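Long-range contact in DPS family protein (Vibrio cholerae O1 biovar El Tor, PDB 3IQ1), which probably oxidises and binds iron, as a dodecameric member of the Dps family within the ferritin-like superfamily: residues Y30-H41 and F56-I67. Sequence-based numbering, arbitrary orientation.
Sequences YQVFYMNTRGYH and FEEIYTDLQLKI
Tyr60 reaches from helix 49-76 into a hole between Tyr34, Thr37, Arg38 and His41, a worked example of knobs-into-holes packing between the first two, antiparallel helices of the ferritin-like four-helix bundle; the axes of 30-41 and 56-67 approach to 8.8 Å. Tyr60 CB starts the contact, lying 3.7 Å from Tyr34 CE1 and close to the methyl CG2 of Thr37. With chi1 at 73°, CG stands between the backbone N and the carbonyl carbon, which turns the ring back along its own helix and brings one face over Glu57 CA. Arg38 CD sits over the centre of the opposite face, a CH-pi contact 3.4 Å from the Tyr60 ring centroid and only 6° off the normal. Along one side of the ring, CD2 lies near Tyr34 CE1 and CE2 near Arg38 NH1; on the other, the CE1 edge of Tyr60 meets the face of His41, the rings T-shaped with planes at 79°. His41 is itself held by a hydrogen bond from ND1 to His53 O, and Arg38 forms a salt bridge with Asp68 of the second subunit, tying this pocket to the subunit interface. At the tip, Tyr60 OH lies 3.0 Å from Arg38 NH1, at the guanidinium edge.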
# COMPACT_ATOMS: atom_id res chain seq x y z
N TYR B 30 -22.33 -4.99 26.78
CA TYR B 30 -21.11 -4.80 26.01
C TYR B 30 -20.12 -3.88 26.67
O TYR B 30 -18.90 -4.12 26.61
CB TYR B 30 -21.39 -4.30 24.59
CG TYR B 30 -21.58 -5.34 23.54
CD1 TYR B 30 -22.83 -5.86 23.25
CD2 TYR B 30 -20.52 -5.80 22.81
CE1 TYR B 30 -23.01 -6.80 22.28
CE2 TYR B 30 -20.72 -6.75 21.79
CZ TYR B 30 -21.93 -7.26 21.56
OH TYR B 30 -22.08 -8.22 20.57
N GLN B 31 -20.61 -2.80 27.23
CA GLN B 31 -19.76 -1.73 27.73
C GLN B 31 -19.01 -2.25 28.98
O GLN B 31 -17.78 -2.09 29.08
CB GLN B 31 -20.59 -0.48 27.99
CG GLN B 31 -20.97 0.27 26.71
CD GLN B 31 -19.86 1.14 26.15
OE1 GLN B 31 -18.68 0.74 26.17
NE2 GLN B 31 -20.23 2.28 25.54
N VAL B 32 -19.74 -2.88 29.92
CA VAL B 32 -19.09 -3.49 31.08
C VAL B 32 -18.11 -4.58 30.67
O VAL B 32 -16.99 -4.65 31.18
CB VAL B 32 -20.10 -3.99 32.10
CG1 VAL B 32 -19.39 -4.69 33.32
CG2 VAL B 32 -20.97 -2.84 32.65
N PHE B 33 -18.48 -5.39 29.69
CA PHE B 33 -17.62 -6.45 29.23
C PHE B 33 -16.34 -5.90 28.57
O PHE B 33 -15.25 -6.45 28.76
CB PHE B 33 -18.44 -7.29 28.26
CG PHE B 33 -17.82 -8.62 27.86
CD1 PHE B 33 -17.36 -9.54 28.80
CD2 PHE B 33 -17.83 -8.99 26.54
CE1 PHE B 33 -16.87 -10.77 28.44
CE2 PHE B 33 -17.33 -10.25 26.16
CZ PHE B 33 -16.86 -11.15 27.12
N TYR B 34 -16.50 -4.86 27.74
CA TYR B 34 -15.37 -4.23 27.13
C TYR B 34 -14.37 -3.75 28.21
O TYR B 34 -13.14 -3.96 28.10
CB TYR B 34 -15.83 -3.06 26.27
CG TYR B 34 -14.70 -2.17 25.80
CD1 TYR B 34 -14.01 -2.46 24.62
CD2 TYR B 34 -14.36 -1.03 26.50
CE1 TYR B 34 -13.00 -1.62 24.17
CE2 TYR B 34 -13.32 -0.21 26.06
CZ TYR B 34 -12.64 -0.53 24.90
OH TYR B 34 -11.60 0.26 24.43
N MSE B 35 -14.91 -3.13 29.25
CA MSE B 35 -14.11 -2.59 30.33
C MSE B 35 -13.37 -3.73 31.00
O MSE B 35 -12.17 -3.63 31.27
CB MSE B 35 -14.95 -1.78 31.34
CG MSE B 35 -14.18 -1.03 32.40
SE MSE B 35 -13.17 0.40 31.52
CE MSE B 35 -11.53 -0.33 31.74
N ASN B 36 -14.08 -4.82 31.31
CA ASN B 36 -13.42 -5.99 31.88
C ASN B 36 -12.27 -6.51 31.03
O ASN B 36 -11.21 -6.89 31.54
CB ASN B 36 -14.43 -7.13 32.12
CG ASN B 36 -15.44 -6.84 33.21
OD1 ASN B 36 -15.30 -5.91 33.97
ND2 ASN B 36 -16.53 -7.64 33.24
N THR B 37 -12.47 -6.54 29.71
CA THR B 37 -11.50 -7.03 28.76
C THR B 37 -10.29 -6.10 28.67
O THR B 37 -9.14 -6.58 28.53
CB THR B 37 -12.13 -7.27 27.38
OG1 THR B 37 -13.28 -8.09 27.55
CG2 THR B 37 -11.15 -7.97 26.42
N ARG B 38 -10.51 -4.77 28.78
CA ARG B 38 -9.41 -3.85 28.87
C ARG B 38 -8.57 -4.18 30.11
O ARG B 38 -7.33 -4.21 30.04
CB ARG B 38 -9.92 -2.42 28.91
CG ARG B 38 -10.50 -2.00 27.58
CD ARG B 38 -9.48 -1.48 26.70
NE ARG B 38 -9.25 -0.04 26.88
CZ ARG B 38 -8.38 0.64 26.17
NH1 ARG B 38 -7.62 0.01 25.30
NH2 ARG B 38 -8.25 1.96 26.30
N GLY B 39 -9.24 -4.45 31.24
CA GLY B 39 -8.54 -4.85 32.45
C GLY B 39 -7.74 -6.14 32.23
O GLY B 39 -6.62 -6.30 32.69
N TYR B 40 -8.35 -7.10 31.55
CA TYR B 40 -7.64 -8.36 31.30
C TYR B 40 -6.33 -8.12 30.55
O TYR B 40 -5.30 -8.76 30.86
CB TYR B 40 -8.51 -9.35 30.53
CG TYR B 40 -9.85 -9.76 31.15
CD1 TYR B 40 -10.11 -9.67 32.49
CD2 TYR B 40 -10.85 -10.31 30.34
CE1 TYR B 40 -11.35 -10.09 33.02
CE2 TYR B 40 -12.04 -10.73 30.83
CZ TYR B 40 -12.33 -10.63 32.18
OH TYR B 40 -13.53 -11.04 32.71
N HIS B 41 -6.40 -7.27 29.52
CA HIS B 41 -5.25 -6.81 28.73
C HIS B 41 -4.18 -6.18 29.57
O HIS B 41 -3.02 -6.53 29.48
CB HIS B 41 -5.77 -5.86 27.65
CG HIS B 41 -4.75 -5.06 26.93
ND1 HIS B 41 -3.87 -5.61 25.99
CD2 HIS B 41 -4.53 -3.73 26.92
CE1 HIS B 41 -3.14 -4.64 25.48
NE2 HIS B 41 -3.49 -3.49 26.04
N PHE B 56 -6.29 -10.24 24.04
CA PHE B 56 -7.30 -9.42 24.72
C PHE B 56 -7.51 -8.12 23.96
O PHE B 56 -8.65 -7.64 23.87
CB PHE B 56 -6.95 -9.19 26.18
CG PHE B 56 -6.98 -10.45 27.03
CD1 PHE B 56 -7.96 -11.41 26.87
CD2 PHE B 56 -6.07 -10.63 28.02
CE1 PHE B 56 -7.96 -12.56 27.67
CE2 PHE B 56 -6.07 -11.72 28.81
CZ PHE B 56 -7.01 -12.70 28.64
N GLU B 57 -6.44 -7.51 23.45
CA GLU B 57 -6.59 -6.33 22.61
C GLU B 57 -7.40 -6.61 21.33
O GLU B 57 -8.27 -5.82 20.97
CB GLU B 57 -5.21 -5.72 22.29
CG GLU B 57 -5.28 -4.51 21.43
CD GLU B 57 -3.90 -3.96 21.06
OE1 GLU B 57 -2.98 -4.75 20.76
OE2 GLU B 57 -3.80 -2.74 20.95
N GLU B 58 -7.14 -7.73 20.67
CA GLU B 58 -7.94 -8.12 19.51
C GLU B 58 -9.41 -8.19 19.89
O GLU B 58 -10.28 -7.68 19.17
CB GLU B 58 -7.44 -9.46 19.00
CG GLU B 58 -8.20 -9.98 17.87
CD GLU B 58 -7.78 -11.38 17.48
OE1 GLU B 58 -6.71 -11.82 17.91
OE2 GLU B 58 -8.52 -12.00 16.70
N ILE B 59 -9.68 -8.82 21.01
CA ILE B 59 -11.04 -9.06 21.47
C ILE B 59 -11.75 -7.74 21.82
O ILE B 59 -12.86 -7.49 21.33
CB ILE B 59 -11.10 -10.06 22.59
CG1 ILE B 59 -10.74 -11.44 21.96
CG2 ILE B 59 -12.48 -10.02 23.23
CD1 ILE B 59 -10.58 -12.57 22.92
N TYR B 60 -11.11 -6.87 22.62
CA TYR B 60 -11.78 -5.60 22.93
C TYR B 60 -11.92 -4.63 21.74
O TYR B 60 -12.88 -3.85 21.69
CB TYR B 60 -11.23 -4.91 24.18
CG TYR B 60 -9.87 -4.26 24.13
CD1 TYR B 60 -8.89 -4.66 24.99
CD2 TYR B 60 -9.62 -3.20 23.30
CE1 TYR B 60 -7.67 -4.04 25.00
CE2 TYR B 60 -8.38 -2.55 23.29
CZ TYR B 60 -7.43 -2.98 24.16
OH TYR B 60 -6.20 -2.33 24.18
N THR B 61 -11.03 -4.73 20.76
CA THR B 61 -11.10 -3.94 19.54
C THR B 61 -12.37 -4.33 18.76
O THR B 61 -13.08 -3.46 18.23
CB THR B 61 -9.82 -4.12 18.72
OG1 THR B 61 -8.72 -3.58 19.48
CG2 THR B 61 -9.90 -3.36 17.42
N ASP B 62 -12.61 -5.63 18.65
CA ASP B 62 -13.80 -6.17 17.96
C ASP B 62 -15.07 -5.78 18.77
O ASP B 62 -16.08 -5.37 18.19
CB ASP B 62 -13.65 -7.69 17.77
CG ASP B 62 -12.66 -8.07 16.64
OD1 ASP B 62 -12.39 -7.21 15.74
OD2 ASP B 62 -12.14 -9.23 16.62
N LEU B 63 -15.01 -5.82 20.11
CA LEU B 63 -16.16 -5.38 20.91
C LEU B 63 -16.50 -3.91 20.69
O LEU B 63 -17.68 -3.53 20.64
CB LEU B 63 -15.92 -5.62 22.41
CG LEU B 63 -15.83 -7.05 23.00
CD1 LEU B 63 -15.45 -7.05 24.49
CD2 LEU B 63 -17.20 -7.78 22.77
N GLN B 64 -15.45 -3.09 20.52
CA GLN B 64 -15.62 -1.66 20.35
C GLN B 64 -16.34 -1.40 19.03
O GLN B 64 -17.25 -0.56 18.99
CB GLN B 64 -14.29 -0.93 20.36
CG GLN B 64 -14.52 0.56 20.21
CD GLN B 64 -14.52 1.26 21.54
OE1 GLN B 64 -15.11 0.79 22.52
NE2 GLN B 64 -13.82 2.38 21.60
N LEU B 65 -15.97 -2.15 17.99
CA LEU B 65 -16.68 -2.05 16.70
C LEU B 65 -18.18 -2.32 16.89
O LEU B 65 -19.03 -1.61 16.35
CB LEU B 65 -16.10 -3.02 15.62
CG LEU B 65 -14.67 -2.71 15.14
CD1 LEU B 65 -14.09 -3.77 14.20
CD2 LEU B 65 -14.65 -1.38 14.45
N LYS B 66 -18.48 -3.34 17.67
CA LYS B 66 -19.88 -3.77 17.90
C LYS B 66 -20.63 -2.77 18.71
O LYS B 66 -21.79 -2.51 18.43
CB LYS B 66 -19.93 -5.16 18.51
CG LYS B 66 -19.52 -6.24 17.47
CD LYS B 66 -19.69 -7.68 17.94
CE LYS B 66 -19.45 -8.73 16.87
NZ LYS B 66 -17.97 -8.87 16.50
N ILE B 67 -19.99 -2.17 19.71
CA ILE B 67 -20.58 -1.14 20.52
C ILE B 67 -21.00 0.06 19.65
O ILE B 67 -22.12 0.57 19.78
CB ILE B 67 -19.62 -0.67 21.62
CG1 ILE B 67 -19.58 -1.71 22.74
CG2 ILE B 67 -20.08 0.63 22.17
CD1 ILE B 67 -18.36 -1.55 23.68
O HOH W 1 -16.77 1.88 24.07